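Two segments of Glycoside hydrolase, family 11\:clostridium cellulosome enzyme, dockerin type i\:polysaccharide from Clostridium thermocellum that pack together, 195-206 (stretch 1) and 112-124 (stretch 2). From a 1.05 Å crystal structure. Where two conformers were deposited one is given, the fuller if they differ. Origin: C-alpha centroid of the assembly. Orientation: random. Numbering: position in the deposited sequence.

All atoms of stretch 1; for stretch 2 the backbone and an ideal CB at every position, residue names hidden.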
ATOM      1  N   PRO A 195      18.755  -3.588  -0.734  1.00 11.64           N
ATOM      2  CA  PRO A 195      18.227  -4.922  -0.425  1.00 11.80           C
ATOM      3  C   PRO A 195      16.904  -4.812   0.321  1.00 11.52           C
ATOM      4  O   PRO A 195      16.737  -3.928   1.171  1.00 11.48           O
ATOM      5  CB  PRO A 195      19.310  -5.533   0.487  1.00 13.28           C
ATOM      6  CG  PRO A 195      20.561  -4.822   0.036  1.00 14.43           C
ATOM      7  CD  PRO A 195      20.134  -3.413  -0.230  1.00 12.33           C
ATOM      8  N   ILE A 196      15.992  -5.715   0.031  1.00 10.44           N
ATOM      9  CA  ILE A 196      14.706  -5.805   0.721  1.00 10.70           C
ATOM     10  C   ILE A 196      14.960  -6.697   1.941  1.00 10.70           C
ATOM     11  O   ILE A 196      14.898  -7.925   1.870  1.00 12.68           O
ATOM     12  CB  ILE A 196      13.599  -6.352  -0.183  1.00 10.32           C
ATOM     13  CG1 ILE A 196      13.468  -5.479  -1.434  1.00  9.92           C
ATOM     14  CG2 ILE A 196      12.282  -6.386   0.581  1.00 11.72           C
ATOM     15  CD1 ILE A 196      12.621  -6.079  -2.507  1.00 12.22           C
ATOM     16  N   ASP A 197      15.343  -6.060   3.038  1.00 10.46           N
ATOM     17  CA  ASP A 197      15.934  -6.729   4.178  1.00 10.74           C
ATOM     18  C   ASP A 197      15.118  -6.462   5.444  1.00  9.96           C
ATOM     19  O   ASP A 197      15.229  -5.382   6.043  1.00 10.43           O
ATOM     20  CB  ASP A 197      17.372  -6.238   4.386  1.00 12.41           C
ATOM     21  CG  ASP A 197      18.075  -6.930   5.534  1.00 13.88           C
ATOM     22  OD1 ASP A 197      17.468  -7.792   6.234  1.00 14.84           O
ATOM     23  OD2 ASP A 197      19.295  -6.625   5.729  1.00 19.93           O
ATOM     24  N   PRO A 198      14.308  -7.438   5.885  1.00  9.87           N
ATOM     25  CA  PRO A 198      13.457  -7.260   7.033  1.00 10.88           C
ATOM     26  C   PRO A 198      14.195  -7.177   8.359  1.00 11.35           C
ATOM     27  O   PRO A 198      13.569  -6.936   9.365  1.00 14.28           O
ATOM     28  CB  PRO A 198      12.463  -8.459   6.878  1.00 11.51           C
ATOM     29  CG  PRO A 198      13.320  -9.461   6.251  1.00 13.00           C
ATOM     30  CD  PRO A 198      14.092  -8.747   5.257  1.00 11.69           C
ATOM     31  N   SER A 199      15.508  -7.380   8.339  1.00 11.08           N
ATOM     32  CA  SER A 199      16.334  -7.172   9.523  1.00 12.04           C
ATOM     33  C   SER A 199      16.555  -5.686   9.783  1.00 12.27           C
ATOM     34  O   SER A 199      17.053  -5.298  10.841  1.00 13.87           O
ATOM     35  CB  SER A 199      17.679  -7.885   9.369  1.00 14.05           C
ATOM     36  OG  SER A 199      18.579  -7.115   8.594  1.00 16.84           O
ATOM     37  N   VAL A 200      16.178  -4.856   8.816  1.00 11.99           N
ATOM     38  CA  VAL A 200      16.120  -3.414   9.026  1.00 12.66           C
ATOM     39  C   VAL A 200      14.901  -3.021   9.854  1.00 11.96           C
ATOM     40  O   VAL A 200      13.763  -3.141   9.398  1.00 14.05           O
ATOM     41  CB  VAL A 200      16.089  -2.649   7.689  1.00 12.99           C
ATOM     42  CG1 VAL A 200      15.918  -1.158   7.935  1.00 15.61           C
ATOM     43  CG2 VAL A 200      17.357  -2.923   6.894  1.00 12.68           C
ATOM     44  N   LYS A 201      15.145  -2.551  11.074  1.00 12.47           N
ATOM     45  CA  LYS A 201      14.067  -2.212  11.996  1.00 11.54           C
ATOM     46  C   LYS A 201      13.746  -0.721  11.949  1.00 11.60           C
ATOM     47  O   LYS A 201      13.745  -0.042  12.976  1.00 14.27           O
ATOM     48  CB  LYS A 201      14.430  -2.629  13.422  1.00 11.91           C
ATOM     49  CG  LYS A 201      14.185  -4.100  13.719  1.00 12.52           C
ATOM     50  CD  LYS A 201      13.206  -4.708  12.728  1.00 12.81           C
ATOM     51  CE  LYS A 201      13.275  -6.227  12.743  1.00 12.02           C
ATOM     52  NZ  LYS A 201      12.107  -6.843  12.056  1.00 11.64           N
ATOM     53  N   ARG A 202      13.474  -0.221  10.749  1.00 13.64           N
ATOM     54  CA  ARG A 202      13.135   1.162  10.558  1.00 12.44           C
ATOM     55  C   ARG A 202      12.009   1.236   9.530  1.00 10.33           C
ATOM     56  O   ARG A 202      11.873   0.382   8.663  1.00 12.41           O
ATOM     57  CB  ARG A 202      14.340   1.902  10.068  1.00 15.11           C
ATOM     58  CG  ARG A 202      15.495   1.811  11.082  1.00 18.49           C
ATOM     59  CD  ARG A 202      16.756   2.337  10.586  1.00 20.41           C
ATOM     60  NE  ARG A 202      16.613   3.757  10.414  1.00 23.52           N
ATOM     61  CZ  ARG A 202      17.499   4.508   9.775  1.00 25.74           C
ATOM     62  NH1 ARG A 202      18.581   3.953   9.241  1.00 24.92           N
ATOM     63  NH2 ARG A 202      17.293   5.817   9.649  1.00 28.80           N
ATOM     64  N   MET A 203      11.177   2.253   9.673  1.00  9.58           N
ATOM     65  CA  MET A 203      10.065   2.462   8.728  1.00  9.07           C
ATOM     66  C   MET A 203      10.524   3.305   7.542  1.00  8.79           C
ATOM     67  O   MET A 203      11.061   4.397   7.702  1.00 10.93           O
ATOM     68  CB  MET A 203       8.796   3.063   9.368  1.00 11.22           C
ATOM     69  CG  MET A 203       7.527   2.985   8.436  1.00 11.59           C
ATOM     70  SD  MET A 203       6.008   2.807   9.314  1.00 19.53           S
ATOM     71  CE  MET A 203       6.066   4.188  10.434  1.00 13.66           C
ATOM     72  N   TYR A 204      10.308   2.777   6.343  1.00  7.07           N
ATOM     73  CA  TYR A 204      10.670   3.489   5.105  1.00  7.45           C
ATOM     74  C   TYR A 204       9.521   4.351   4.671  1.00  7.10           C
ATOM     75  O   TYR A 204       8.418   3.865   4.370  1.00  7.47           O
ATOM     76  CB  TYR A 204      10.950   2.519   3.987  1.00  8.11           C
ATOM     77  CG  TYR A 204      12.205   1.713   4.138  1.00  7.30           C
ATOM     78  CD1 TYR A 204      12.267   0.592   4.956  1.00  8.78           C
ATOM     79  CD2 TYR A 204      13.364   2.061   3.414  1.00  8.78           C
ATOM     80  CE1 TYR A 204      13.406  -0.169   5.068  1.00  9.28           C
ATOM     81  CE2 TYR A 204      14.496   1.284   3.500  1.00  8.91           C
ATOM     82  CZ  TYR A 204      14.521   0.185   4.355  1.00  9.17           C
ATOM     83  OH  TYR A 204      15.675  -0.593   4.458  1.00 11.11           O
ATOM     84  N   ASN A 205       9.737   5.669   4.579  1.00  7.88           N
ATOM     85  CA  ASN A 205       8.812   6.597   3.933  1.00  7.64           C
ATOM     86  C   ASN A 205       9.231   6.894   2.494  1.00  8.01           C
ATOM     87  O   ASN A 205       8.464   7.457   1.713  1.00  8.33           O
ATOM     88  CB  ASN A 205       8.680   7.892   4.719  1.00  9.52           C
ATOM     89  CG  ASN A 205       8.190   7.653   6.112  1.00 10.23           C
ATOM     90  OD1 ASN A 205       7.110   7.017   6.283  1.00 13.67           O
ATOM     91  ND2 ASN A 205       8.894   8.120   7.085  1.00 11.07           N
ATOM     92  N   SER A 206      10.438   6.480   2.140  1.00  8.67           N
ATOM     93  CA  SER A 206      11.056   6.694   0.859  1.00  8.34           C
ATOM     94  C   SER A 206      12.198   5.697   0.753  1.00  8.78           C
ATOM     95  O   SER A 206      12.596   5.088   1.753  1.00  9.83           O
ATOM     96  CB  SER A 206      11.642   8.070   0.772  1.00 11.55           C
ATOM     97  OG  SER A 206      12.580   8.329   1.773  1.00 18.16           O
ATOM     98  N   UNK A 112       6.648  -4.368  18.149  1.00  7.23           N
ATOM     99  CA  UNK A 112       6.109  -4.591  16.798  1.00  7.25           C
ATOM    100  C   UNK A 112       7.239  -4.908  15.824  1.00  7.60           C
ATOM    101  O   UNK A 112       7.182  -5.885  15.058  1.00  7.91           O
ATOM    102  CB  UNK A 112       5.326  -3.368  16.317  1.00  7.25           C
ATOM    103  N   UNK A 113       8.282  -4.068  15.817  1.00  8.05           N
ATOM    104  CA  UNK A 113       9.422  -4.309  14.949  1.00  8.61           C
ATOM    105  C   UNK A 113      10.022  -5.672  15.187  1.00  8.75           C
ATOM    106  O   UNK A 113      10.411  -6.367  14.259  1.00 11.36           O
ATOM    107  CB  UNK A 113      10.486  -3.229  15.152  1.00  8.61           C
ATOM    108  N   UNK A 114      10.117  -6.118  16.457  1.00 10.17           N
ATOM    109  CA  UNK A 114      10.743  -7.393  16.853  0.50 10.01           C
ATOM    110  C   UNK A 114       9.982  -8.587  16.383  1.00 10.20           C
ATOM    111  O   UNK A 114      10.534  -9.683  16.338  1.00 14.48           O
ATOM    112  CB  UNK A 114      10.889  -7.470  18.374  0.50 10.01           C
ATOM    113  N   UNK A 115       8.670  -8.432  16.139  1.00  8.82           N
ATOM    114  CA  UNK A 115       7.804  -9.576  15.900  1.00  9.37           C
ATOM    115  C   UNK A 115       7.208  -9.623  14.501  1.00  8.80           C
ATOM    116  O   UNK A 115       6.348 -10.479  14.247  1.00 10.49           O
ATOM    117  CB  UNK A 115       6.671  -9.577  16.928  1.00  9.37           C
ATOM    118  N   UNK A 116       7.659  -8.753  13.607  1.00  8.93           N
ATOM    119  CA  UNK A 116       7.236  -8.757  12.205  1.00  8.07           C
ATOM    120  C   UNK A 116       8.497  -8.806  11.318  1.00  8.08           C
ATOM    121  O   UNK A 116       9.275  -7.859  11.259  1.00  9.98           O
ATOM    122  CB  UNK A 116       6.383  -7.528  11.885  1.00  8.07           C
ATOM    123  N   UNK A 117       8.659  -9.936  10.626  1.00  8.79           N
ATOM    124  CA  UNK A 117       9.784 -10.173   9.718  1.00  9.20           C
ATOM    125  C   UNK A 117       9.450  -9.764   8.283  1.00  9.25           C
ATOM    126  O   UNK A 117       9.554 -10.556   7.345  1.00 10.76           O
ATOM    127  CB  UNK A 117      10.189 -11.648   9.756  1.00  9.20           C
ATOM    128  N   UNK A 118       9.048  -8.509   8.146  1.00  7.64           N
ATOM    129  CA  UNK A 118       8.719  -7.855   6.884  1.00  6.88           C
ATOM    130  C   UNK A 118       9.312  -6.472   6.912  1.00  7.09           C
ATOM    131  O   UNK A 118       9.584  -5.934   7.995  1.00  7.67           O
ATOM    132  CB  UNK A 118       7.208  -7.801   6.647  1.00  6.88           C
ATOM    133  N   UNK A 119       9.538  -5.875   5.728  1.00  6.99           N
ATOM    134  CA  UNK A 119      10.044  -4.499   5.660  1.00  6.83           C
ATOM    135  C   UNK A 119       8.877  -3.537   5.943  1.00  6.20           C
ATOM    136  O   UNK A 119       7.825  -3.650   5.309  1.00  6.43           O
ATOM    137  CB  UNK A 119      10.675  -4.210   4.297  1.00  6.83           C
ATOM    138  N   UNK A 120       9.057  -2.629   6.893  1.00  6.03           N
ATOM    139  CA  UNK A 120       8.036  -1.684   7.298  1.00  5.66           C
ATOM    140  C   UNK A 120       8.035  -0.466   6.373  1.00  5.96           C
ATOM    141  O   UNK A 120       9.083   0.156   6.144  1.00  6.58           O
ATOM    142  CB  UNK A 120       8.253  -1.256   8.751  1.00  5.66           C
ATOM    143  N   UNK A 121       6.863  -0.127   5.846  1.00  5.89           N
ATOM    144  CA  UNK A 121       6.717   1.046   4.993  1.00  6.59           C
ATOM    145  C   UNK A 121       5.669   2.006   5.546  1.00  6.46           C
ATOM    146  O   UNK A 121       4.628   1.583   6.048  1.00  8.48           O
ATOM    147  CB  UNK A 121       6.344   0.624   3.570  1.00  6.59           C
ATOM    148  N   UNK A 122       5.952   3.302   5.450  1.00  6.76           N
ATOM    149  CA  UNK A 122       4.958   4.322   5.727  1.00  7.23           C
ATOM    150  C   UNK A 122       4.563   5.100   4.487  1.00  7.72           C
ATOM    151  O   UNK A 122       3.819   4.603   3.642  1.00 10.00           O
ATOM    152  CB  UNK A 122       5.481   5.285   6.795  1.00  7.23           C
ATOM    153  N   UNK A 123       5.063   6.326   4.379  1.00  8.71           N
ATOM    154  CA  UNK A 123       4.959   7.087   3.149  1.00  8.28           C
ATOM    155  C   UNK A 123       4.273   8.427   3.337  1.00  7.40           C
ATOM    156  O   UNK A 123       3.726   8.764   4.388  1.00 10.09           O
ATOM    157  CB  UNK A 123       4.207   6.269   2.097  1.00  8.28           C
ATOM    158  N   UNK A 124       4.300   9.197   2.273  1.00  6.97           N
ATOM    159  CA  UNK A 124       3.663  10.505   2.143  1.00  7.46           C
ATOM    160  C   UNK A 124       2.145  10.319   2.138  1.00  6.52           C
ATOM    161  O   UNK A 124       1.620   9.623   1.286  1.00  7.51           O
ATOM    162  CB  UNK A 124       4.130  11.220   0.873  1.00  7.46           C
TER

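Position 112 lies in a helical stretch, and its ideal CB has nothing of stretch 1 within reach, so the visible atoms leave the choice wide. It is Leu-112.

Position 113 is different. It is helical, its CA-to-CB bond points toward stretch 1, and the ideal CB sits 3.9 Å from CD of Lys-201. Beyond lies the backbone leading to Met-203, so a long, flat or flexible apolar side chain would suit: phenylalanine, tyrosine, leucine or methionine. It is Phe-113. One ring face covers C of Lys-201, while the ring edge meets N of Met-203, 3.9 Å from CZ of Phe-113. The backbone O of Phe-113, which any residue here would offer, accepts from NZ of Lys-201 at 2.8 Å.

Positions 114 and 115 turn their CB atoms away into space free of stretch 1, where many residues would do. They are Asn-114 and Asn-115. Position 116 points sideways, again with no near neighbour, and is Val-116.

Position 117 also points sideways, its ideal CB 4.9 Å from CB of Pro-198. The nearby ammonium group of Lys-201 favours an acid or a polar acceptor. Asp-117 answers through water: water 1 donates to OD1 of Asp-117 and accepts from NZ of Lys-201, 2.8 Å in each case, so the water bridges the carboxylate and the ammonium group.

At 118 the bond points away, and stretch 1 sets little preference. Leu-118 contributes mainly backbone.

Position 119 has extended angles and looks sideways into a recess bordered by Ile-196, Pro-198 and the ring of Tyr-204. A compact branched apolar residue, valine or isoleucine, would fill it. Val-119 does so with both methyls: CG2 lies 3.8 Å from CG2 of Ile-196, and CG1 lies 3.6 Å from CE1 of Tyr-204.

Position 120 points toward stretch 1, but the ideal CB is already 4.1 Å from CA of Met-203; a small residue would fit, or a larger one, such as leucine or phenylalanine, that turns away after CB. In Phe-120, chi1 of -78° (m) leads the ring away, so CB makes the apolar contact, 4.2 Å from CG of Met-203. O of Phe-120 accepts from N of Tyr-204 at 2.9 Å, and its N donates to water 3, which also joins O of Val-200 and O of Arg-202.

Position 121 points away overall, though its ideal CB is 3.9 Å from O of Tyr-204; stretch 1 asks little beyond an extended backbone, which beta-branched residues favour. Val-121 forms the single beta bridge with Tyr-204.

At 122 an ideal CB would lie 2.4 Å from OD1 of Asn-205, a clash, so glycine fits. Gly-122 donates from N to O of Tyr-204 at 2.8 Å.

Position 123, with phi/psi of 123/173, would jam a CB against the preceding carbonyl, again calling for glycine. Gly-123 N donates to OD1 of Asn-205 at 2.9 Å.

At 124 the ideal CB is out of reach of stretch 1, so many residues would do; it is Leu-124.

Stretch 2, residues 112-124: LFNNVDLVFVGGL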
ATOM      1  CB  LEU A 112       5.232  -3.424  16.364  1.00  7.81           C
ATOM      2  CG  LEU A 112       4.457  -3.633  15.060  1.00  6.85           C
ATOM      3  CD1 LEU A 112       3.491  -4.817  15.181  1.00  7.88           C
ATOM      4  CD2 LEU A 112       3.746  -2.343  14.682  1.00  7.91           C
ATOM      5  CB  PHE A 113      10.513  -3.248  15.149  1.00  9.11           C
ATOM      6  CG  PHE A 113      10.299  -2.003  14.330  1.00  9.14           C
ATOM      7  CD1 PHE A 113      10.392  -2.052  12.908  1.00  9.72           C
ATOM      8  CD2 PHE A 113      10.044  -0.787  14.921  1.00  9.75           C
ATOM      9  CE1 PHE A 113      10.243  -0.906  12.185  1.00 10.98           C
ATOM     10  CE2 PHE A 113       9.914   0.361  14.172  1.00 10.76           C
ATOM     11  CZ  PHE A 113      10.017   0.283  12.773  1.00 11.26           C
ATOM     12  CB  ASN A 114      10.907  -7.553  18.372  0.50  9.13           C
ATOM     13  CG  ASN A 114      12.026  -8.484  18.741  0.50 12.37           C
ATOM     14  OD1 ASN A 114      13.095  -8.426  18.157  0.50 14.42           O
ATOM     15  ND2 ASN A 114      11.765  -9.375  19.684  0.50 16.01           N
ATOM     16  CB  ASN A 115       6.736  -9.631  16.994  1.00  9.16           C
ATOM     17  CG  ASN A 115       7.312 -10.095  18.304  1.00 10.36           C
ATOM     18  OD1 ASN A 115       7.586 -11.295  18.481  1.00 12.53           O
ATOM     19  ND2 ASN A 115       7.556  -9.160  19.179  1.00 10.73           N
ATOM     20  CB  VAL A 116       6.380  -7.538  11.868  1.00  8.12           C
ATOM     21  CG1 VAL A 116       5.901  -7.615  10.387  1.00  8.93           C
ATOM     22  CG2 VAL A 116       5.173  -7.364  12.795  1.00  8.40           C
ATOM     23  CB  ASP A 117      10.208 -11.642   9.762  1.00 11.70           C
ATOM     24  CG  ASP A 117      11.591 -11.867   9.183  1.00 12.75           C
ATOM     25  OD1 ASP A 117      12.463 -10.991   9.365  1.00 15.28           O
ATOM     26  OD2 ASP A 117      11.806 -12.919   8.544  1.00 17.85           O
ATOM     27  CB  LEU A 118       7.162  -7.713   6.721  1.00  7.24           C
ATOM     28  CG  LEU A 118       6.375  -9.031   6.657  1.00  7.58           C
ATOM     29  CD1 LEU A 118       4.888  -8.824   6.806  1.00  8.32           C
ATOM     30  CD2 LEU A 118       6.643  -9.835   5.350  1.00  8.96           C
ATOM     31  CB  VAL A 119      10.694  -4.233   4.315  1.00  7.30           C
ATOM     32  CG1 VAL A 119      11.030  -2.759   4.173  1.00  7.97           C
ATOM     33  CG2 VAL A 119      11.972  -5.103   4.165  1.00  8.84           C
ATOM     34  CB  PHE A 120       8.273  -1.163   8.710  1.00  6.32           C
ATOM     35  CG  PHE A 120       7.882  -2.115   9.825  1.00  6.20           C
ATOM     36  CD1 PHE A 120       8.330  -3.423   9.879  1.00  6.91           C
ATOM     37  CD2 PHE A 120       7.114  -1.649  10.879  1.00  6.97           C
ATOM     38  CE1 PHE A 120       8.023  -4.259  10.951  1.00  8.13           C
ATOM     39  CE2 PHE A 120       6.774  -2.472  11.954  1.00  7.29           C
ATOM     40  CZ  PHE A 120       7.222  -3.770  11.986  1.00  7.19           C
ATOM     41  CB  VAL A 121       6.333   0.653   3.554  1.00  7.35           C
ATOM     42  CG1 VAL A 121       7.519   0.017   2.844  1.00  8.01           C
ATOM     43  CG2 VAL A 121       5.139  -0.288   3.562  1.00  8.78           C
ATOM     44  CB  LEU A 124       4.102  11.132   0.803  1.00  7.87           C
ATOM     45  CG  LEU A 124       3.421  12.453   0.381  1.00  9.02           C
ATOM     46  CD1 LEU A 124       3.895  13.596   1.288  1.00 12.58           C
ATOM     47  CD2 LEU A 124       3.708  12.727  -1.097  1.00 11.43           C
TER
HETATM   48  O   HOH W   1      12.711  -9.550  11.695  1.00 17.14           O
HETATM   49  O   HOH W   2      11.406  -4.927   9.907  1.00 11.95           O
HETATM   50  O   HOH W   3      11.754  -2.166   7.773  1.00 12.52           O
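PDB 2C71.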